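Local coordinates for protein Nrps/pks (Streptomyces albus, PDB 4OPE) that probably catalyses decarboxylative carbon-carbon bond formation, as a ketosynthase domain of the polyketide synthase line that assembles oxazolomycin, at residues Asp173-Ser178 against Phe422-Ser427; Val197-Gly202 against Ser243-Leu248; Tyr307-Gly312 against Ile342-Ser347; His462-Arg467 against Gly567-Arg572. All coordinates share one frame; numbering follows the deposited sequence.

Interaction 1: residues Asp173-Ser178 against Phe422-Ser427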
loop_
_atom_site.group_PDB
_atom_site.type_symbol
_atom_site.label_atom_id
_atom_site.label_comp_id
_atom_site.label_asym_id
_atom_site.label_seq_id
_atom_site.Cartn_x
_atom_site.Cartn_y
_atom_site.Cartn_z
ATOM N N ASP A 173 3.379 -0.849 -1.144
ATOM C CA ASP A 173 4.569 -1.326 -1.817
ATOM C C ASP A 173 4.197 -1.685 -3.257
ATOM O O ASP A 173 3.374 -2.555 -3.482
ATOM C CB ASP A 173 5.104 -2.545 -1.063
ATOM C CG ASP A 173 6.428 -3.069 -1.609
ATOM O OD1 ASP A 173 7.010 -2.402 -2.502
ATOM O OD2 ASP A 173 6.869 -4.166 -1.132
ATOM N N THR A 174 4.766 -0.962 -4.217
ATOM C CA THR A 174 4.904 -1.440 -5.603
ATOM C C THR A 174 6.416 -1.385 -6.052
ATOM O O THR A 174 6.731 -1.284 -7.241
ATOM C CB THR A 174 3.971 -0.659 -6.583
ATOM O OG1 THR A 174 4.371 0.725 -6.727
ATOM C CG2 THR A 174 2.516 -0.692 -6.109
HETATM N N MSE A 175 7.338 -1.421 -5.094
HETATM C CA MSE A 175 8.777 -1.349 -5.348
HETATM C C MSE A 175 9.192 0.020 -5.847
HETATM O O MSE A 175 8.819 1.043 -5.280
HETATM C CB MSE A 175 9.230 -2.492 -6.270
HETATM C CG MSE A 175 8.652 -3.860 -5.976
HETATM SE SE MSE A 175 9.762 -5.355 -6.664
HETATM C CE MSE A 175 8.585 -6.891 -6.187
ATOM N N CYS A 176 9.979 0.068 -6.907
ATOM C CA CYS A 176 10.544 1.310 -7.426
ATOM C C CYS A 176 9.529 2.361 -7.764
ATOM O O CYS A 176 9.859 3.525 -7.754
ATOM C CB CYS A 176 11.359 0.983 -8.682
ATOM S SG CYS A 176 12.227 -0.605 -8.466
ATOM N N SER A 177 8.291 1.974 -8.068
ATOM C CA SER A 177 7.261 2.919 -8.423
ATOM C C SER A 177 6.364 3.360 -7.242
ATOM O O SER A 177 5.382 4.086 -7.412
ATOM C CB SER A 177 6.398 2.271 -9.482
ATOM O OG SER A 177 5.847 1.067 -8.988
ATOM N N SER A 178 6.684 2.919 -6.054
ATOM C CA SER A 178 5.867 3.187 -4.902
ATOM C C SER A 178 5.481 4.655 -4.678
ATOM O O SER A 178 4.303 4.967 -4.482
ATOM C CB SER A 178 6.588 2.618 -3.685
ATOM O OG SER A 178 6.529 1.207 -3.715
ATOM N N PHE A 422 9.213 2.583 -12.937
ATOM C CA PHE A 422 8.895 1.181 -13.233
ATOM C C PHE A 422 9.464 0.249 -12.172
ATOM O O PHE A 422 10.650 0.093 -12.031
ATOM C CB PHE A 422 9.486 0.808 -14.595
ATOM C CG PHE A 422 9.091 1.744 -15.688
ATOM C CD1 PHE A 422 7.779 2.089 -15.866
ATOM C CD2 PHE A 422 10.033 2.299 -16.506
ATOM C CE1 PHE A 422 7.390 2.937 -16.867
ATOM C CE2 PHE A 422 9.666 3.169 -17.511
ATOM C CZ PHE A 422 8.334 3.471 -17.701
ATOM N N GLY A 423 8.598 -0.352 -11.400
ATOM C CA GLY A 423 9.038 -1.249 -10.367
ATOM C C GLY A 423 9.555 -2.527 -10.996
ATOM O O GLY A 423 8.948 -3.062 -11.924
ATOM N N ALA A 424 10.674 -3.003 -10.451
ATOM C CA ALA A 424 11.308 -4.285 -10.798
ATOM C C ALA A 424 10.291 -5.407 -10.959
ATOM O O ALA A 424 10.352 -6.137 -11.905
ATOM C CB ALA A 424 12.391 -4.656 -9.765
ATOM N N GLY A 425 9.300 -5.512 -10.092
ATOM C CA GLY A 425 8.297 -6.584 -10.233
ATOM C C GLY A 425 7.214 -6.347 -11.258
ATOM O O GLY A 425 6.318 -7.161 -11.367
ATOM N N GLY A 426 7.233 -5.231 -11.978
ATOM C CA GLY A 426 6.196 -4.975 -12.997
ATOM C C GLY A 426 5.216 -3.826 -12.765
ATOM O O GLY A 426 4.478 -3.452 -13.680
ATOM N N SER A 427 5.194 -3.218 -11.575
ATOM C CA SER A 427 4.210 -2.161 -11.325
ATOM C C SER A 427 4.765 -0.851 -11.809
ATOM O O SER A 427 5.820 -0.413 -11.366
ATOM C CB SER A 427 3.846 -2.081 -9.850
ATOM O OG SER A 427 3.116 -3.247 -9.429
HETATM O O HOH W 1 6.749 -3.659 -8.895
#
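Cys176 and Met175 lean over the glycine-rich turn of Phe422-Ser427, while Ser427 packs its CB on Thr174. Cys176 SG lies anti to its own carbonyl carbon (chi1 -38°) and takes a nearly straight hydrogen bond from Ala424 N, SG to N 3.5 Å with 165° at the hydrogen. Its CB rests 3.5 Å from Phe422 O. An alanine here would probably leave the Ala424 N-H without this sulfur acceptor and open a gap over Gly423. Met175, a selenomethionine, runs extended alongside the turn, and its SE comes 3.5 Å from Gly425 N and 4.1 Å from Ala424 CB. Glycine suits the turn: a CB on Gly423 would run into Thr174 O, and the backbone angles of Gly426 (phi 113°) themselves call for glycine. At Ser427 the CB meets Thr174 CB at 3.6 Å, but the hydroxyl turns to Ser169 and Asn157 of the second subunit. Ser427 O lies 2.8 Å from Ser177 OG, and a water accepts from Ser427 N and donates to Thr174 O. The type I turn Gly423-Gly426 lies against the loop that leads into helix 178-192, at the interface with the second subunit. A cysteine ahead of a helix, facing a glycine-rich turn and touched by His311 and His351, is characteristic of the ketosynthase active site; the N-H groups of Cys176 and Ala424 probably form its oxyanion hole, as in relatives.

Interaction 2: residues Val197-Gly202 against Ser243-Leu248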
loop_
_atom_site.group_PDB
_atom_site.type_symbol
_atom_site.label_atom_id
_atom_site.label_comp_id
_atom_site.label_asym_id
_atom_site.label_seq_id
_atom_site.Cartn_x
_atom_site.Cartn_y
_atom_site.Cartn_z
ATOM N N VAL A 197 -7.227 17.263 1.101
ATOM C CA VAL A 197 -5.827 17.524 1.023
ATOM C C VAL A 197 -5.181 16.183 1.239
ATOM O O VAL A 197 -5.780 15.333 1.927
ATOM C CB VAL A 197 -5.433 18.471 2.141
ATOM C CG1 VAL A 197 -3.919 18.598 2.244
ATOM C CG2 VAL A 197 -6.059 19.814 1.885
ATOM N N ALA A 198 -4.005 15.962 0.637
ATOM C CA ALA A 198 -3.288 14.678 0.831
ATOM C C ALA A 198 -1.783 14.791 0.941
ATOM O O ALA A 198 -1.176 15.614 0.284
ATOM C CB ALA A 198 -3.626 13.733 -0.303
ATOM N N VAL A 199 -1.179 13.977 1.774
ATOM C CA VAL A 199 0.280 13.877 1.788
ATOM C C VAL A 199 0.625 12.660 0.995
ATOM O O VAL A 199 0.135 11.606 1.314
ATOM C CB VAL A 199 0.787 13.640 3.200
ATOM C CG1 VAL A 199 2.263 13.303 3.227
ATOM C CG2 VAL A 199 0.494 14.855 4.031
ATOM N N ALA A 200 1.444 12.785 -0.040
ATOM C CA ALA A 200 1.949 11.585 -0.775
ATOM C C ALA A 200 3.430 11.589 -0.712
ATOM O O ALA A 200 4.054 12.597 -1.007
ATOM C CB ALA A 200 1.544 11.649 -2.242
ATOM N N GLY A 201 4.012 10.473 -0.357
ATOM C CA GLY A 201 5.465 10.420 -0.258
ATOM C C GLY A 201 6.008 9.017 -0.358
ATOM O O GLY A 201 5.279 8.041 -0.646
ATOM N N GLY A 202 7.314 8.911 -0.123
ATOM C CA GLY A 202 7.925 7.612 -0.013
ATOM C C GLY A 202 9.224 7.751 0.725
ATOM O O GLY A 202 9.810 8.829 0.759
ATOM N N SER A 243 13.926 10.239 1.565
ATOM C CA SER A 243 12.616 10.472 2.126
ATOM C C SER A 243 12.057 11.691 1.405
ATOM O O SER A 243 12.784 12.698 1.224
ATOM C CB SER A 243 12.758 10.831 3.596
ATOM O OG SER A 243 11.529 10.730 4.265
ATOM N N GLY A 244 10.785 11.614 0.986
ATOM C CA GLY A 244 10.195 12.725 0.345
ATOM C C GLY A 244 8.709 12.723 0.400
ATOM O O GLY A 244 8.086 11.686 0.487
ATOM N N ALA A 245 8.131 13.923 0.330
ATOM C CA ALA A 245 6.693 14.046 0.325
ATOM C C ALA A 245 6.271 15.341 -0.343
ATOM O O ALA A 245 6.990 16.339 -0.300
ATOM C CB ALA A 245 6.190 14.004 1.754
ATOM N N VAL A 246 5.095 15.301 -0.951
ATOM C CA VAL A 246 4.484 16.462 -1.505
ATOM C C VAL A 246 3.118 16.616 -0.862
ATOM O O VAL A 246 2.530 15.652 -0.319
ATOM C CB VAL A 246 4.294 16.321 -3.027
ATOM C CG1 VAL A 246 5.627 16.265 -3.742
ATOM C CG2 VAL A 246 3.485 15.092 -3.387
ATOM N N LEU A 247 2.569 17.821 -0.959
ATOM C CA LEU A 247 1.244 18.100 -0.352
ATOM C C LEU A 247 0.306 18.504 -1.447
ATOM O O LEU A 247 0.627 19.385 -2.242
ATOM C CB LEU A 247 1.330 19.196 0.723
ATOM C CG LEU A 247 0.020 19.402 1.525
ATOM C CD1 LEU A 247 -0.285 18.228 2.399
ATOM C CD2 LEU A 247 0.117 20.604 2.413
ATOM N N LEU A 248 -0.845 17.849 -1.474
ATOM C CA LEU A 248 -1.788 17.951 -2.582
ATOM C C LEU A 248 -3.126 18.583 -2.183
ATOM O O LEU A 248 -3.565 18.473 -1.034
ATOM C CB LEU A 248 -2.028 16.563 -3.145
ATOM C CG LEU A 248 -0.767 15.813 -3.591
ATOM C CD1 LEU A 248 -1.027 14.315 -3.659
ATOM C CD2 LEU A 248 -0.309 16.322 -4.943
#
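Leu247 reaches back across the strand pair to Val197 and Val199. With CG anti to the backbone N (chi1 -172°), its CD1 branch swings toward the neighbouring strand and settles 3.7 Å from Val197 CG1. The same methyl stands 3.8 Å from Val199 CG2, so one leucine branch fills the space beside two beta-branched residues. On the other face Leu248 takes a different first torsion, CG anti to the carbonyl carbon (chi1 -56°), which carries CD1 to within 4.0 Å of Ala200 CB. Val246 adds its CG2, 4.1 Å from that same Ala200 CB. Ala198 and Ala200 leave space for these larger branches. Further along, glycine is needed: the CA atoms of Gly201 and Ala245 approach to 3.9 Å, and a CB on Gly201 would collide with Gly244 O. Six backbone hydrogen bonds, paired at Ala198-Leu248, Ala200-Val246 and Gly202-Gly244, hold the antiparallel strands together. Val199, Ala245 and Leu247 pack on Leu105 of helix 93-108, whereas Ala198 and Leu248 face helix 178-192. A sheet with a helix on each face is consistent with the layered alpha-beta-alpha-beta-alpha architecture of the thiolase fold, to which beta-ketoacyl synthases belong.

Interaction 3: residues Tyr307-Gly312 against Ile342-Ser347; sequences YLEAHG and IGSVKS
Lys346 lies along the backbone of His311 and Gly312, touching it with almost its whole length. Its CB sits 3.8 Å from Gly312 O, and CG is 3.8 Å from His311 O, with Gly312 O a little farther. CD lies beside His311 O, and CE nears the imidazole at CE1. The last torsion bends the chain (chi4 89°), turning NZ back to donate to His311 O at 2.9 Å; His311 ND1 stands 3.2 Å from that nitrogen. A long flexible amine suits this place, since its methylenes cover the peptide while its tip grips a carbonyl. Glu309 uses the syn lone pair of OE2 to accept from Val345 N, 2.8 Å and almost straight at 173°, while its OE1 makes a salt bridge with Lys363. Ala310 N bonds to Gly343 O at 2.8 Å, and Gly343 N to Leu308 O. Glycine suits Gly343, where a CB would come up against Tyr307 OH, which bonds to Lys363. Gly312 has a positive phi, which favours glycine. The strands are parallel neighbours of a beta-alpha-beta unit through helix 318-329, and the loop has the His-Gly-Thr-Gly-Thr sequence that in ketosynthases contributes an active-site histidine, probably His311 here.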
loop_
_atom_site.group_PDB
_atom_site.type_symbol
_atom_site.label_atom_id
_atom_site.label_comp_id
_atom_site.label_asym_id
_atom_site.label_seq_id
_atom_site.Cartn_x
_atom_site.Cartn_y
_atom_site.Cartn_z
ATOM N N TYR A 307 9.968 18.047 -20.951
ATOM C CA TYR A 307 11.040 17.281 -20.308
ATOM C C TYR A 307 10.495 15.963 -19.854
ATOM O O TYR A 307 9.348 15.872 -19.462
ATOM C CB TYR A 307 11.626 18.026 -19.096
ATOM C CG TYR A 307 12.740 17.301 -18.413
ATOM C CD1 TYR A 307 14.026 17.352 -18.895
ATOM C CD2 TYR A 307 12.511 16.588 -17.283
ATOM C CE1 TYR A 307 15.057 16.693 -18.271
ATOM C CE2 TYR A 307 13.521 15.888 -16.663
ATOM C CZ TYR A 307 14.786 15.946 -17.163
ATOM O OH TYR A 307 15.765 15.237 -16.508
ATOM N N LEU A 308 11.344 14.948 -19.905
ATOM C CA LEU A 308 10.984 13.568 -19.524
ATOM C C LEU A 308 12.006 13.089 -18.492
ATOM O O LEU A 308 13.172 12.896 -18.822
ATOM C CB LEU A 308 11.006 12.659 -20.751
ATOM C CG LEU A 308 10.412 11.237 -20.730
ATOM C CD1 LEU A 308 11.154 10.217 -19.895
ATOM C CD2 LEU A 308 8.983 11.268 -20.250
ATOM N N GLU A 309 11.563 12.972 -17.241
ATOM C CA GLU A 309 12.373 12.476 -16.144
ATOM C C GLU A 309 12.150 11.018 -16.155
ATOM O O GLU A 309 11.065 10.509 -15.795
ATOM C CB GLU A 309 11.922 13.060 -14.803
ATOM C CG GLU A 309 12.556 12.424 -13.582
ATOM C CD GLU A 309 14.088 12.575 -13.493
ATOM O OE1 GLU A 309 14.720 13.507 -14.091
ATOM O OE2 GLU A 309 14.684 11.731 -12.776
ATOM N N ALA A 310 13.174 10.323 -16.611
ATOM C CA ALA A 310 13.017 8.912 -16.968
ATOM C C ALA A 310 13.316 8.029 -15.786
ATOM O O ALA A 310 13.999 8.430 -14.841
ATOM C CB ALA A 310 13.953 8.575 -18.096
ATOM N N HIS A 311 12.841 6.799 -15.866
ATOM C CA HIS A 311 13.211 5.806 -14.898
ATOM C C HIS A 311 14.717 5.664 -14.801
ATOM O O HIS A 311 15.280 5.795 -13.721
ATOM C CB HIS A 311 12.553 4.488 -15.205
ATOM C CG HIS A 311 12.751 3.482 -14.143
ATOM N ND1 HIS A 311 12.478 3.751 -12.821
ATOM C CD2 HIS A 311 13.230 2.217 -14.195
ATOM C CE1 HIS A 311 12.763 2.676 -12.103
ATOM N NE2 HIS A 311 13.214 1.731 -12.916
ATOM N N GLY A 312 15.381 5.409 -15.904
ATOM C CA GLY A 312 16.811 5.760 -15.991
ATOM C C GLY A 312 17.736 5.013 -15.055
ATOM O O GLY A 312 18.611 5.579 -14.445
ATOM N N ILE A 342 15.685 14.619 -22.005
ATOM C CA ILE A 342 15.452 13.458 -21.144
ATOM C C ILE A 342 16.661 13.332 -20.206
ATOM O O ILE A 342 17.772 13.721 -20.574
ATOM C CB ILE A 342 15.344 12.202 -21.979
ATOM C CG1 ILE A 342 14.884 11.030 -21.147
ATOM C CG2 ILE A 342 16.701 11.818 -22.549
ATOM C CD1 ILE A 342 14.451 9.849 -21.977
ATOM N N GLY A 343 16.422 12.831 -18.992
ATOM C CA GLY A 343 17.449 12.698 -17.960
ATOM C C GLY A 343 16.920 11.886 -16.804
ATOM O O GLY A 343 15.754 11.510 -16.784
ATOM N N SER A 344 17.789 11.594 -15.837
ATOM C CA SER A 344 17.391 10.855 -14.660
ATOM C C SER A 344 18.171 11.266 -13.452
ATOM O O SER A 344 19.403 11.155 -13.435
ATOM C CB SER A 344 17.573 9.358 -14.839
ATOM O OG SER A 344 17.143 8.628 -13.664
ATOM N N VAL A 345 17.439 11.634 -12.403
ATOM C CA VAL A 345 18.007 11.877 -11.098
ATOM C C VAL A 345 18.872 10.745 -10.539
ATOM O O VAL A 345 19.766 10.978 -9.741
ATOM C CB VAL A 345 16.881 12.219 -10.095
ATOM C CG1 VAL A 345 16.084 10.986 -9.699
ATOM C CG2 VAL A 345 17.439 12.955 -8.860
ATOM N N LYS A 346 18.620 9.523 -10.955
ATOM C CA LYS A 346 19.380 8.401 -10.462
ATOM C C LYS A 346 20.868 8.521 -10.857
ATOM O O LYS A 346 21.756 7.958 -10.199
ATOM C CB LYS A 346 18.808 7.109 -11.018
ATOM C CG LYS A 346 17.374 6.839 -10.670
ATOM C CD LYS A 346 16.879 5.446 -11.091
ATOM C CE LYS A 346 15.662 5.030 -10.272
ATOM N NZ LYS A 346 14.408 5.501 -10.926
ATOM N N SER A 347 21.165 9.236 -11.933
ATOM C CA SER A 347 22.552 9.298 -12.392
ATOM C C SER A 347 23.415 10.066 -11.400
ATOM O O SER A 347 24.631 9.857 -11.309
ATOM C CB SER A 347 22.615 9.920 -13.762
ATOM O OG SER A 347 22.179 11.281 -13.733
HETATM O O HOH W 2 14.325 9.382 -12.283
#

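Interaction 4: residues His462-Arg467 against Gly567-Arg572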
loop_
_atom_site.group_PDB
_atom_site.type_symbol
_atom_site.label_atom_id
_atom_site.label_comp_id
_atom_site.label_asym_id
_atom_site.label_seq_id
_atom_site.Cartn_x
_atom_site.Cartn_y
_atom_site.Cartn_z
ATOM N N HIS A 462 17.923 28.397 19.309
ATOM C CA HIS A 462 19.247 28.813 18.987
ATOM C C HIS A 462 19.670 28.342 17.598
ATOM O O HIS A 462 20.123 29.165 16.800
ATOM C CB HIS A 462 20.257 28.317 20.044
ATOM C CG HIS A 462 21.635 28.774 19.748
ATOM N ND1 HIS A 462 22.155 29.935 20.279
ATOM C CD2 HIS A 462 22.549 28.313 18.872
ATOM C CE1 HIS A 462 23.354 30.146 19.768
ATOM N NE2 HIS A 462 23.612 29.180 18.908
ATOM N N GLU A 463 19.554 27.046 17.325
ATOM C CA GLU A 463 19.918 26.504 16.008
ATOM C C GLU A 463 19.105 27.196 14.933
ATOM O O GLU A 463 19.644 27.699 13.945
ATOM C CB GLU A 463 19.647 25.012 15.908
ATOM C CG GLU A 463 20.863 24.113 15.799
ATOM C CD GLU A 463 20.569 22.815 15.042
ATOM O OE1 GLU A 463 19.636 22.063 15.425
ATOM O OE2 GLU A 463 21.281 22.538 14.051
ATOM N N HIS A 464 17.808 27.267 15.169
ATOM C CA HIS A 464 16.860 27.888 14.237
ATOM C C HIS A 464 17.235 29.331 13.862
ATOM O O HIS A 464 17.294 29.696 12.675
ATOM C CB HIS A 464 15.476 27.783 14.867
ATOM C CG HIS A 464 14.367 28.217 13.992
ATOM N ND1 HIS A 464 14.361 27.996 12.637
ATOM C CD2 HIS A 464 13.205 28.860 14.288
ATOM C CE1 HIS A 464 13.242 28.491 12.132
ATOM N NE2 HIS A 464 12.525 29.024 13.115
ATOM N N THR A 465 17.542 30.128 14.878
ATOM C CA THR A 465 17.997 31.506 14.691
ATOM C C THR A 465 19.236 31.546 13.833
ATOM O O THR A 465 19.315 32.306 12.869
ATOM C CB THR A 465 18.277 32.194 16.037
ATOM O OG1 THR A 465 17.050 32.314 16.784
ATOM C CG2 THR A 465 18.825 33.597 15.850
ATOM N N ALA A 466 20.200 30.708 14.155
ATOM C CA ALA A 466 21.438 30.595 13.347
ATOM C C ALA A 466 21.185 30.192 11.882
ATOM O O ALA A 466 21.781 30.757 10.951
ATOM C CB ALA A 466 22.402 29.590 14.003
ATOM N N ARG A 467 20.326 29.196 11.672
ATOM C CA ARG A 467 20.066 28.723 10.322
ATOM C C ARG A 467 19.392 29.804 9.515
ATOM O O ARG A 467 19.671 29.970 8.339
ATOM C CB ARG A 467 19.188 27.497 10.373
ATOM C CG ARG A 467 19.911 26.243 10.809
ATOM C CD ARG A 467 18.987 25.200 11.419
ATOM N NE ARG A 467 17.838 24.888 10.572
ATOM C CZ ARG A 467 17.874 24.090 9.488
ATOM N NH1 ARG A 467 16.745 23.879 8.800
ATOM N NH2 ARG A 467 19.010 23.493 9.096
ATOM N N GLY A 567 13.708 24.746 7.451
ATOM C CA GLY A 567 12.700 24.131 8.289
ATOM C C GLY A 567 13.176 23.922 9.724
ATOM O O GLY A 567 14.349 24.139 10.031
ATOM N N TYR A 568 12.254 23.502 10.596
ATOM C CA TYR A 568 12.553 23.325 12.007
ATOM C C TYR A 568 13.765 22.414 12.206
ATOM O O TYR A 568 13.810 21.342 11.658
ATOM C CB TYR A 568 11.349 22.698 12.713
ATOM C CG TYR A 568 11.515 22.578 14.200
ATOM C CD1 TYR A 568 11.286 23.654 15.019
ATOM C CD2 TYR A 568 11.876 21.391 14.791
ATOM C CE1 TYR A 568 11.383 23.552 16.391
ATOM C CE2 TYR A 568 12.022 21.288 16.163
ATOM C CZ TYR A 568 11.781 22.391 16.952
ATOM O OH TYR A 568 11.914 22.351 18.307
ATOM N N PRO A 569 14.760 22.860 12.987
ATOM C CA PRO A 569 15.922 22.040 13.261
ATOM C C PRO A 569 15.712 21.034 14.397
ATOM O O PRO A 569 16.050 21.283 15.522
ATOM C CB PRO A 569 16.990 23.066 13.622
ATOM C CG PRO A 569 16.237 24.177 14.261
ATOM C CD PRO A 569 14.843 24.160 13.677
ATOM N N PHE A 570 15.194 19.869 14.069
ATOM C CA PHE A 570 14.940 18.845 15.058
ATOM C C PHE A 570 16.187 18.510 15.842
ATOM O O PHE A 570 17.298 18.661 15.370
ATOM C CB PHE A 570 14.416 17.587 14.379
ATOM C CG PHE A 570 13.013 17.720 13.900
ATOM C CD1 PHE A 570 11.964 17.742 14.804
ATOM C CD2 PHE A 570 12.743 17.871 12.565
ATOM C CE1 PHE A 570 10.656 17.879 14.368
ATOM C CE2 PHE A 570 11.450 18.007 12.118
ATOM C CZ PHE A 570 10.391 17.991 13.015
ATOM N N ALA A 571 15.974 18.038 17.056
ATOM C CA ALA A 571 17.075 17.570 17.851
ATOM C C ALA A 571 17.566 16.334 17.174
ATOM O O ALA A 571 16.754 15.617 16.590
ATOM C CB ALA A 571 16.629 17.238 19.266
ATOM N N ARG A 572 18.869 16.079 17.282
ATOM C CA ARG A 572 19.471 14.858 16.751
ATOM C C ARG A 572 19.982 13.895 17.833
ATOM O O ARG A 572 21.188 13.772 18.020
ATOM C CB ARG A 572 20.591 15.215 15.801
ATOM C CG ARG A 572 20.077 15.916 14.576
ATOM C CD ARG A 572 21.196 16.510 13.777
ATOM N NE ARG A 572 21.400 17.889 14.159
ATOM C CZ ARG A 572 22.552 18.547 14.063
ATOM N NH1 ARG A 572 23.653 17.950 13.594
ATOM N NH2 ARG A 572 22.597 19.822 14.454
HETATM O O HOH W 3 15.620 26.605 10.900
#
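Arg467, with CG anti to its carbonyl carbon (chi1 -75°) and the chain bent at chi3 (52°), folds over Pro569 so that the edge of its guanidinium is turned to Gly567 O. NH1 donates to Gly567 O at 2.7 Å, the oxygen lying somewhat out of the guanidinium plane. NE gives its hydrogen to a water in that plane, which donates to Gly567 O and lies in the ring plane of His464, beside ND1. An alanine at Arg467 would probably leave Gly567 O without its charged donor, deprive the water of the NE hydrogen and open a gap beside Pro569. The proline is wedged against the helix: its CB lies 3.4 Å from Glu463 OE1, and its CG 3.7 Å from His464 CB. Its ring suits the centre of an inverse gamma turn and offers an apolar edge to the arginine's CD. Glu463 OE2 makes a salt bridge with Arg572 NH2 at 3.0 Å, while OE1 pairs with Arg460. Helix 458-473 lies between helix 505-516, on which Thr465 and Ala466 pack, and the 567-572 segment, which packs on helix 93-108: the backbone O and N of Tyr568 bond to His104 and Glu107, and Phe570 meets Trp103 edge-to-face.

Interactions 1 and 3 meet directly, with centres about 16 Å apart: His311 CE1 lies 4.1 Å from Cys176 CB, and His311 NE2 is 3.2 Å from Phe422 O. Together with His351, which touches both Cys176 and Lys346, they surround what is probably the Cys-His-His active site. Interaction 2 lies nearer the chain's centre, about 18 Å from interaction 1 and 20 Å from interaction 3 between centres; it and interaction 3 belong to the same mixed sheet, and helix 178-192, which it packs against, begins at the end of the Cys176 loop. Interaction 4 is remote, about 36 Å from interaction 1 between centres and across the chain's centre from it.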